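Long-range contacts in ABC transporter periplasmic peptide-binding protein (Pseudoalteromonas, PDB 4QFL), which binds dipeptides such as Ala-Phe in the periplasm, probably handing them to an ABC transporter for import: residues L290-W295 / R335-P340; E320-A325 / A393-S398; Q324-G329 / I384-A389. All coordinates share one frame; numbering follows the deposited sequence.

From the N terminus, strand 291-297 comes first, and 290-295 waits for its partner until the chain has passed through helix 319-325 and returned as the 335-340 loop, which closes contact 1. Contacts 2 and 3 both start between those two segments, from stretches that overlap at Gln324 and Ala325 near the end of helix 319-325, and both close beyond residue 340, so each crosses contact 1. Residues 384-389 close contact 3, and 393-398 then close contact 2 around it. Contact 1 lines the strands with a loop, contact 2 pairs two helices, and contact 3 fastens the turn near the end of the first helix to a loop of the dipeptide pocket. Tyr385 of contact 3 packs on Asn291 and Ile292 of contact 1.

Contact 1: L290-W295 / R335-P340; sequences LNIGYW and RSILPP
The flat group here is the Ile337 peptide, and Ile292 packs on its oxygen, with Ile337 O 3.4 Å from both Ile292 CB and Ile292 CD1. Ile292 holds CG1 anti to its backbone N (chi1 179°), which brings this branch within 4.2 Å of Ile337 CG1, the two side chains crossing at about a right angle. The puckered ring of Pro339 meets Leu290 and the first strand residue, Asn291, through its CG and CB: Pro339 CG lies 3.6 Å from Leu290 CD2, and Pro339 CB lies 3.8 Å from Asn291 O. The leucine and proline side chains also cross, and of the leucine only CD2 comes within 4.2 Å. The contact is therefore carbon against carbon and carbon against carbonyl, and the buried oxygens Asn291 O and Ile337 O find no hydrogen-bond partner in the model. Ser336 OG shapes the loop by accepting from Leu338 N at 3.3 Å, an ST turn, and is also hydrogen-bonded to Gln491. Strand 291-297 runs antiparallel between strands 428-434 and 500-513, and the loop lies against it with Ile337 reaching Ile494 of helix 480-497 and Pro339 touching His505 of strand 500-513.

Contact 2: E320-A325 / A393-S398; sequences EKIMQA and AELMQS
Leu395 points from helix 389-401 at helix 319-325, and its two methyls divide the work. CD1 goes to the alanine side, 3.6 Å from Ala325 CB, and also rests 4.2 Å from Ile322 CG1. CD2 meets the lysine instead: Leu395 CD2 lies 3.9 Å from Lys321 CG and equally far from Lys321 CE, so the aliphatic part of the lysine, and not its charge, does the packing. That chain leaves with CG anti to the backbone N (chi1 170°) and bends at chi2; CG and CE both lie against the methyl, and the two side chains cross at about a right angle. Ile322 and Leu395 behave differently, sliding past each other in opposite directions. One step further round, Ile322 CD1 comes within 4.2 Å of Met396 CG, and these two side chains cross at about a right angle. The helices run roughly antiparallel, their short segments at 151° with axes 10.5 Å apart at closest approach. Ile322 and Met396 both also touch Ile317, and Met396 reaches Ile376 of strand 373-378. Every link across the two segments is apolar, so the pairing rests on shape and burial and not on directed bonds; Ile322 and Met396 form its buried side, while Lys321 borders solvent.

Contact 3: Q324-G329 / I384-A389; sequences QAVYYG and IYNPNA. With PHE (phenylalanine), chain D.
The dipeptide pocket reaches this contact through Tyr385: Tyr327 bonds to the backbone of Tyr385, and the side chain of Tyr385 bonds to the ligand. Tyr327 OH donates to Tyr385 O across 2.7 Å, the donor making a C=O...donor angle of 148° and standing 17° out of the carbonyl plane. That oxygen sits at the edge of the Tyr327 ring, near its plane. Over one face of the same ring comes Pro387 CD, 4.1 Å from the centroid, in a CH-pi contact; ring and proline cross at about a right angle. Tyr327 is thus gripped at its hydroxyl and covered on a face. Replacing Tyr327 by a phenylalanine would probably leave the carbonyl of Tyr385 without its hydroxyl donor and the pocket loop less firmly set. Beside it, Val326 carries CG1 anti to the backbone N (chi1 179°), and that methyl packs 3.8 Å from Asn386 OD1 and 3.9 Å from Asn388 O, while Val326 O lies 3.5 Å from Pro387 CG. Asn386 OD1 accepts a hydrogen bond from Asn388 N at 3.1 Å, and Asn388 in turn caps helix 389-401 through OD1 to Lys391 N. On the far side, Tyr385 OH donates to O of the bound phenylalanine at 2.6 Å, at the carboxylate of the ligand, which makes Tyr327 a second-shell residue, probably helping to position Tyr385. Thr48, Gly50 and Arg383 also hydrogen-bond this phenylalanine. The loop is thus an Asx turn running into the N-cap of helix 389-401, with the pocket residue Tyr385 just before it, in a family 5 solute-binding protein.

Contact 1: L290-W295 / R335-P340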
loop_
_atom_site.group_PDB
_atom_site.type_symbol
_atom_site.label_atom_id
_atom_site.label_comp_id
_atom_site.label_asym_id
_atom_site.label_seq_id
_atom_site.Cartn_x
_atom_site.Cartn_y
_atom_site.Cartn_z
ATOM N N LEU A 290 11.011 1.132 -2.223
ATOM C CA LEU A 290 10.560 2.431 -1.749
ATOM C C LEU A 290 9.550 2.244 -0.619
ATOM O O LEU A 290 8.408 1.857 -0.845
ATOM C CB LEU A 290 9.901 3.184 -2.891
ATOM C CG LEU A 290 10.746 3.606 -4.085
ATOM C CD1 LEU A 290 9.828 3.980 -5.231
ATOM C CD2 LEU A 290 11.656 4.772 -3.694
ATOM N N ASN A 291 9.979 2.495 0.604
ATOM C CA ASN A 291 9.093 2.352 1.741
ATOM C C ASN A 291 9.577 3.208 2.880
ATOM O O ASN A 291 10.725 3.643 2.892
ATOM C CB ASN A 291 8.996 0.890 2.184
ATOM C CG ASN A 291 10.310 0.344 2.703
ATOM O OD1 ASN A 291 11.091 -0.259 1.960
ATOM N ND2 ASN A 291 10.557 0.538 3.983
ATOM N N ILE A 292 8.688 3.468 3.827
ATOM C CA ILE A 292 9.062 4.155 5.054
ATOM C C ILE A 292 8.327 3.564 6.237
ATOM O O ILE A 292 7.135 3.283 6.159
ATOM C CB ILE A 292 8.748 5.645 4.975
ATOM C CG1 ILE A 292 9.121 6.336 6.297
ATOM C CG2 ILE A 292 7.298 5.853 4.584
ATOM C CD1 ILE A 292 10.611 6.535 6.485
ATOM N N GLY A 293 9.063 3.331 7.319
ATOM C CA GLY A 293 8.483 2.969 8.598
ATOM C C GLY A 293 8.644 4.152 9.543
ATOM O O GLY A 293 9.747 4.709 9.689
ATOM N N TYR A 294 7.542 4.538 10.184
ATOM C CA TYR A 294 7.489 5.733 11.039
ATOM C C TYR A 294 6.741 5.501 12.363
ATOM O O TYR A 294 6.033 4.508 12.546
ATOM C CB TYR A 294 6.849 6.913 10.286
ATOM C CG TYR A 294 5.483 6.574 9.735
ATOM C CD1 TYR A 294 4.411 6.329 10.586
ATOM C CD2 TYR A 294 5.266 6.474 8.371
ATOM C CE1 TYR A 294 3.163 5.993 10.091
ATOM C CE2 TYR A 294 4.024 6.138 7.873
ATOM C CZ TYR A 294 2.983 5.892 8.737
ATOM O OH TYR A 294 1.754 5.561 8.244
ATOM N N TRP A 295 6.918 6.436 13.287
ATOM C CA TRP A 295 6.120 6.499 14.507
ATOM C C TRP A 295 5.164 7.681 14.364
ATOM O O TRP A 295 5.586 8.845 14.398
ATOM C CB TRP A 295 7.043 6.729 15.703
ATOM C CG TRP A 295 6.420 6.630 17.071
ATOM C CD1 TRP A 295 5.300 5.947 17.422
ATOM C CD2 TRP A 295 6.924 7.224 18.269
ATOM N NE1 TRP A 295 5.069 6.087 18.769
ATOM C CE2 TRP A 295 6.053 6.866 19.310
ATOM C CE3 TRP A 295 8.029 8.027 18.557
ATOM C CZ2 TRP A 295 6.250 7.277 20.623
ATOM C CZ3 TRP A 295 8.226 8.440 19.860
ATOM C CH2 TRP A 295 7.338 8.064 20.878
ATOM N N ARG A 335 16.447 9.525 6.871
ATOM C CA ARG A 335 16.919 10.913 6.897
ATOM C C ARG A 335 15.826 11.890 6.416
ATOM O O ARG A 335 16.032 13.106 6.339
ATOM C CB ARG A 335 18.187 11.051 6.047
ATOM C CG ARG A 335 19.483 11.124 6.857
ATOM C CD ARG A 335 19.989 9.778 7.357
ATOM N NE ARG A 335 20.815 9.970 8.550
ATOM C CZ ARG A 335 21.611 9.053 9.087
ATOM N NH1 ARG A 335 21.721 7.852 8.541
ATOM N NH2 ARG A 335 22.306 9.347 10.176
ATOM N N SER A 336 14.658 11.334 6.106
ATOM C CA SER A 336 13.507 12.078 5.629
ATOM C C SER A 336 12.389 11.060 5.563
ATOM O O SER A 336 12.649 9.873 5.693
ATOM C CB SER A 336 13.778 12.624 4.232
ATOM O OG SER A 336 12.578 13.110 3.657
ATOM N N ILE A 337 11.148 11.491 5.363
ATOM C CA ILE A 337 10.090 10.511 5.129
ATOM C C ILE A 337 10.375 9.691 3.852
ATOM O O ILE A 337 10.044 8.500 3.764
ATOM C CB ILE A 337 8.662 11.146 5.111
ATOM C CG1 ILE A 337 7.604 10.036 5.125
ATOM C CG2 ILE A 337 8.469 12.061 3.907
ATOM C CD1 ILE A 337 6.182 10.506 5.224
ATOM N N LEU A 338 11.023 10.317 2.878
ATOM C CA LEU A 338 11.303 9.655 1.612
ATOM C C LEU A 338 12.539 8.781 1.723
ATOM O O LEU A 338 13.538 9.205 2.299
ATOM C CB LEU A 338 11.522 10.689 0.497
ATOM C CG LEU A 338 10.310 11.528 0.093
ATOM C CD1 LEU A 338 10.619 12.443 -1.108
ATOM C CD2 LEU A 338 9.121 10.625 -0.190
ATOM N N PRO A 339 12.477 7.560 1.165
ATOM C CA PRO A 339 13.661 6.693 1.098
ATOM C C PRO A 339 14.685 7.325 0.164
ATOM O O PRO A 339 14.293 8.091 -0.714
ATOM C CB PRO A 339 13.110 5.394 0.506
ATOM C CG PRO A 339 11.871 5.799 -0.232
ATOM C CD PRO A 339 11.290 6.929 0.560
ATOM N N PRO A 340 15.978 7.026 0.359
ATOM C CA PRO A 340 17.039 7.680 -0.411
ATOM C C PRO A 340 16.989 7.345 -1.888
ATOM O O PRO A 340 17.662 8.018 -2.661
ATOM C CB PRO A 340 18.327 7.129 0.219
ATOM C CG PRO A 340 17.922 5.854 0.856
ATOM C CD PRO A 340 16.521 6.090 1.354
#

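Contact 2: E320-A325 / A393-S398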
loop_
_atom_site.group_PDB
_atom_site.type_symbol
_atom_site.label_atom_id
_atom_site.label_comp_id
_atom_site.label_asym_id
_atom_site.label_seq_id
_atom_site.Cartn_x
_atom_site.Cartn_y
_atom_site.Cartn_z
ATOM N N GLU A 320 19.505 3.672 16.839
ATOM C CA GLU A 320 20.581 2.801 16.390
ATOM C C GLU A 320 20.451 1.395 16.962
ATOM O O GLU A 320 20.942 0.428 16.378
ATOM C CB GLU A 320 21.944 3.428 16.688
ATOM C CG GLU A 320 22.300 4.577 15.740
ATOM C CD GLU A 320 22.478 4.113 14.293
ATOM O OE1 GLU A 320 22.958 2.973 14.089
ATOM O OE2 GLU A 320 22.139 4.880 13.358
ATOM N N LYS A 321 19.764 1.285 18.090
ATOM C CA LYS A 321 19.500 -0.005 18.711
ATOM C C LYS A 321 18.369 -0.718 17.979
ATOM O O LYS A 321 18.330 -1.949 17.923
ATOM C CB LYS A 321 19.133 0.182 20.181
ATOM C CG LYS A 321 18.604 -1.070 20.871
ATOM C CD LYS A 321 19.659 -2.148 20.933
ATOM C CE LYS A 321 19.206 -3.299 21.796
ATOM N NZ LYS A 321 20.274 -4.328 21.915
ATOM N N ILE A 322 17.445 0.068 17.432
ATOM C CA ILE A 322 16.367 -0.468 16.610
ATOM C C ILE A 322 16.900 -0.971 15.275
ATOM O O ILE A 322 16.495 -2.033 14.798
ATOM C CB ILE A 322 15.251 0.569 16.387
ATOM C CG1 ILE A 322 14.417 0.717 17.666
ATOM C CG2 ILE A 322 14.356 0.151 15.223
ATOM C CD1 ILE A 322 13.409 1.828 17.613
ATOM N N MET A 323 17.829 -0.223 14.686
ATOM C CA MET A 323 18.445 -0.628 13.417
ATOM C C MET A 323 19.078 -2.011 13.492
ATOM O O MET A 323 19.208 -2.705 12.487
ATOM C CB MET A 323 19.469 0.404 12.949
ATOM C CG MET A 323 18.860 1.772 12.632
ATOM S SD MET A 323 17.313 1.699 11.678
ATOM C CE MET A 323 17.871 1.168 10.069
ATOM N N GLN A 324 19.468 -2.412 14.693
ATOM C CA GLN A 324 20.063 -3.723 14.882
ATOM C C GLN A 324 19.073 -4.725 15.437
ATOM O O GLN A 324 18.889 -5.789 14.867
ATOM C CB GLN A 324 21.314 -3.643 15.770
ATOM C CG GLN A 324 22.591 -3.283 15.002
ATOM C CD GLN A 324 22.417 -2.046 14.121
ATOM O OE1 GLN A 324 22.292 -2.156 12.896
ATOM N NE2 GLN A 324 22.410 -0.859 14.744
ATOM N N ALA A 325 18.434 -4.393 16.550
ATOM C CA ALA A 325 17.523 -5.330 17.187
ATOM C C ALA A 325 16.329 -5.674 16.314
ATOM O O ALA A 325 15.888 -6.808 16.302
ATOM C CB ALA A 325 17.055 -4.790 18.531
ATOM N N ALA A 393 8.287 -1.671 19.553
ATOM C CA ALA A 393 7.496 -0.990 20.571
ATOM C C ALA A 393 8.024 -1.285 21.978
ATOM O O ALA A 393 7.991 -0.424 22.860
ATOM C CB ALA A 393 6.015 -1.372 20.453
ATOM N N GLU A 394 8.517 -2.501 22.180
ATOM C CA GLU A 394 9.122 -2.861 23.451
ATOM C C GLU A 394 10.440 -2.113 23.683
ATOM O O GLU A 394 10.728 -1.684 24.799
ATOM C CB GLU A 394 9.320 -4.376 23.548
ATOM C CG GLU A 394 8.006 -5.149 23.598
ATOM C CD GLU A 394 8.173 -6.642 23.335
ATOM O OE1 GLU A 394 9.294 -7.095 23.013
ATOM O OE2 GLU A 394 7.167 -7.365 23.450
ATOM N N LEU A 395 11.237 -1.947 22.637
ATOM C CA LEU A 395 12.463 -1.183 22.782
ATOM C C LEU A 395 12.148 0.265 23.146
ATOM O O LEU A 395 12.799 0.860 24.009
ATOM C CB LEU A 395 13.310 -1.258 21.515
ATOM C CG LEU A 395 14.032 -2.597 21.316
ATOM C CD1 LEU A 395 14.306 -2.860 19.848
ATOM C CD2 LEU A 395 15.324 -2.666 22.134
ATOM N N MET A 396 11.138 0.832 22.495
ATOM C CA MET A 396 10.753 2.219 22.758
ATOM C C MET A 396 10.150 2.380 24.152
ATOM O O MET A 396 10.354 3.396 24.812
ATOM C CB MET A 396 9.783 2.715 21.690
ATOM C CG MET A 396 10.393 2.804 20.307
ATOM S SD MET A 396 9.111 3.040 19.069
ATOM C CE MET A 396 9.794 4.418 18.158
ATOM N N GLN A 397 9.416 1.362 24.586
ATOM C CA GLN A 397 8.856 1.296 25.929
ATOM C C GLN A 397 9.964 1.447 26.981
ATOM O O GLN A 397 9.860 2.266 27.893
ATOM C CB GLN A 397 8.107 -0.027 26.092
ATOM C CG GLN A 397 7.588 -0.333 27.483
ATOM C CD GLN A 397 6.724 -1.589 27.509
ATOM O OE1 GLN A 397 7.211 -2.711 27.322
ATOM N NE2 GLN A 397 5.430 -1.404 27.735
ATOM N N SER A 398 11.031 0.669 26.837
ATOM C CA SER A 398 12.201 0.822 27.688
ATOM C C SER A 398 12.825 2.218 27.590
ATOM O O SER A 398 13.135 2.840 28.607
ATOM C CB SER A 398 13.249 -0.236 27.339
ATOM O OG SER A 398 14.541 0.169 27.778
#

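Contact 3: Q324-G329 / I384-A389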
loop_
_atom_site.group_PDB
_atom_site.type_symbol
_atom_site.label_atom_id
_atom_site.label_comp_id
_atom_site.label_asym_id
_atom_site.label_seq_id
_atom_site.Cartn_x
_atom_site.Cartn_y
_atom_site.Cartn_z
ATOM N N GLN A 324 19.468 -2.412 14.693
ATOM C CA GLN A 324 20.063 -3.723 14.882
ATOM C C GLN A 324 19.073 -4.725 15.437
ATOM O O GLN A 324 18.889 -5.789 14.867
ATOM C CB GLN A 324 21.314 -3.643 15.770
ATOM C CG GLN A 324 22.591 -3.283 15.002
ATOM C CD GLN A 324 22.417 -2.046 14.121
ATOM O OE1 GLN A 324 22.292 -2.156 12.896
ATOM N NE2 GLN A 324 22.410 -0.859 14.744
ATOM N N ALA A 325 18.434 -4.393 16.550
ATOM C CA ALA A 325 17.523 -5.330 17.187
ATOM C C ALA A 325 16.329 -5.674 16.314
ATOM O O ALA A 325 15.888 -6.808 16.302
ATOM C CB ALA A 325 17.055 -4.790 18.531
ATOM N N VAL A 326 15.799 -4.682 15.599
ATOM C CA VAL A 326 14.614 -4.882 14.768
ATOM C C VAL A 326 14.976 -5.172 13.327
ATOM O O VAL A 326 14.557 -6.181 12.781
ATOM C CB VAL A 326 13.649 -3.671 14.802
ATOM C CG1 VAL A 326 12.445 -3.920 13.902
ATOM C CG2 VAL A 326 13.181 -3.410 16.225
ATOM N N TYR A 327 15.751 -4.284 12.712
ATOM C CA TYR A 327 16.024 -4.394 11.282
ATOM C C TYR A 327 17.186 -5.307 10.971
ATOM O O TYR A 327 17.501 -5.534 9.799
ATOM C CB TYR A 327 16.233 -3.022 10.649
ATOM C CG TYR A 327 14.968 -2.201 10.631
ATOM C CD1 TYR A 327 14.581 -1.472 11.742
ATOM C CD2 TYR A 327 14.149 -2.174 9.510
ATOM C CE1 TYR A 327 13.412 -0.723 11.736
ATOM C CE2 TYR A 327 12.988 -1.429 9.493
ATOM C CZ TYR A 327 12.625 -0.708 10.614
ATOM O OH TYR A 327 11.471 0.025 10.612
ATOM N N TYR A 328 17.816 -5.833 12.018
ATOM C CA TYR A 328 18.900 -6.795 11.856
ATOM C C TYR A 328 20.011 -6.270 10.951
ATOM O O TYR A 328 20.684 -7.045 10.275
ATOM C CB TYR A 328 18.356 -8.124 11.313
ATOM C CG TYR A 328 17.809 -9.040 12.378
ATOM C CD1 TYR A 328 16.718 -8.672 13.158
ATOM C CD2 TYR A 328 18.382 -10.275 12.608
ATOM C CE1 TYR A 328 16.226 -9.513 14.137
ATOM C CE2 TYR A 328 17.893 -11.122 13.588
ATOM C CZ TYR A 328 16.817 -10.738 14.349
ATOM O OH TYR A 328 16.345 -11.596 15.317
ATOM N N GLY A 329 20.200 -4.955 10.944
ATOM C CA GLY A 329 21.209 -4.327 10.111
ATOM C C GLY A 329 20.873 -4.255 8.633
ATOM O O GLY A 329 21.649 -3.732 7.849
ATOM N N ILE A 384 7.364 -4.694 4.998
ATOM C CA ILE A 384 8.643 -4.300 4.435
ATOM C C ILE A 384 9.288 -3.210 5.275
ATOM O O ILE A 384 10.484 -3.256 5.554
ATOM C CB ILE A 384 8.479 -3.770 3.017
ATOM C CG1 ILE A 384 7.879 -4.850 2.122
ATOM C CG2 ILE A 384 9.824 -3.308 2.461
ATOM C CD1 ILE A 384 7.472 -4.331 0.768
ATOM N N TYR A 385 8.498 -2.222 5.669
ATOM C CA TYR A 385 9.040 -1.069 6.371
ATOM C C TYR A 385 9.259 -1.304 7.864
ATOM O O TYR A 385 9.842 -0.473 8.543
ATOM C CB TYR A 385 8.153 0.149 6.142
ATOM C CG TYR A 385 6.684 -0.117 6.356
ATOM C CD1 TYR A 385 6.123 -0.022 7.620
ATOM C CD2 TYR A 385 5.862 -0.465 5.298
ATOM C CE1 TYR A 385 4.781 -0.260 7.824
ATOM C CE2 TYR A 385 4.517 -0.709 5.494
ATOM C CZ TYR A 385 3.981 -0.601 6.758
ATOM O OH TYR A 385 2.645 -0.837 6.965
ATOM N N ASN A 386 8.796 -2.439 8.369
ATOM C CA ASN A 386 8.955 -2.756 9.784
ATOM C C ASN A 386 8.742 -4.237 10.081
ATOM O O ASN A 386 7.614 -4.691 10.227
ATOM C CB ASN A 386 8.028 -1.899 10.650
ATOM C CG ASN A 386 8.342 -2.023 12.126
ATOM O OD1 ASN A 386 8.964 -2.987 12.559
ATOM N ND2 ASN A 386 7.914 -1.043 12.902
ATOM N N PRO A 387 9.920 -5.001 10.158
ATOM C CA PRO A 387 9.667 -6.445 10.327
ATOM C C PRO A 387 9.248 -6.929 11.725
ATOM O O PRO A 387 8.901 -8.093 11.876
ATOM C CB PRO A 387 10.989 -7.095 9.914
ATOM C CG PRO A 387 12.020 -6.152 10.378
ATOM C CD PRO A 387 11.456 -4.812 10.041
ATOM N N ASN A 388 9.273 -6.060 12.723
ATOM C CA ASN A 388 8.827 -6.442 14.063
ATOM C C ASN A 388 8.362 -5.251 14.896
ATOM O O ASN A 388 9.098 -4.768 15.763
ATOM C CB ASN A 388 9.939 -7.203 14.798
ATOM C CG ASN A 388 9.425 -7.995 15.994
ATOM O OD1 ASN A 388 8.326 -7.749 16.506
ATOM N ND2 ASN A 388 10.223 -8.951 16.446
ATOM N N ALA A 389 7.141 -4.787 14.639
ATOM C CA ALA A 389 6.625 -3.603 15.320
ATOM C C ALA A 389 6.568 -3.829 16.823
ATOM O O ALA A 389 6.791 -2.906 17.600
ATOM C CB ALA A 389 5.254 -3.244 14.788
HETATM N N PHE D . -0.316 -0.243 2.972
HETATM C CA PHE D . 0.124 -0.611 4.313
HETATM C C PHE D . 0.745 -1.989 4.289
HETATM O O PHE D . 1.686 -2.264 5.026
HETATM C CB PHE D . -1.062 -0.634 5.271
HETATM C CG PHE D . -1.595 0.714 5.607
HETATM C CD1 PHE D . -0.743 1.736 5.993
HETATM C CD2 PHE D . -2.948 0.963 5.546
HETATM C CE1 PHE D . -1.228 2.974 6.315
HETATM C CE2 PHE D . -3.443 2.199 5.868
HETATM C CZ PHE D . -2.585 3.211 6.250
HETATM O OXT PHE D . 0.308 -2.859 3.534
#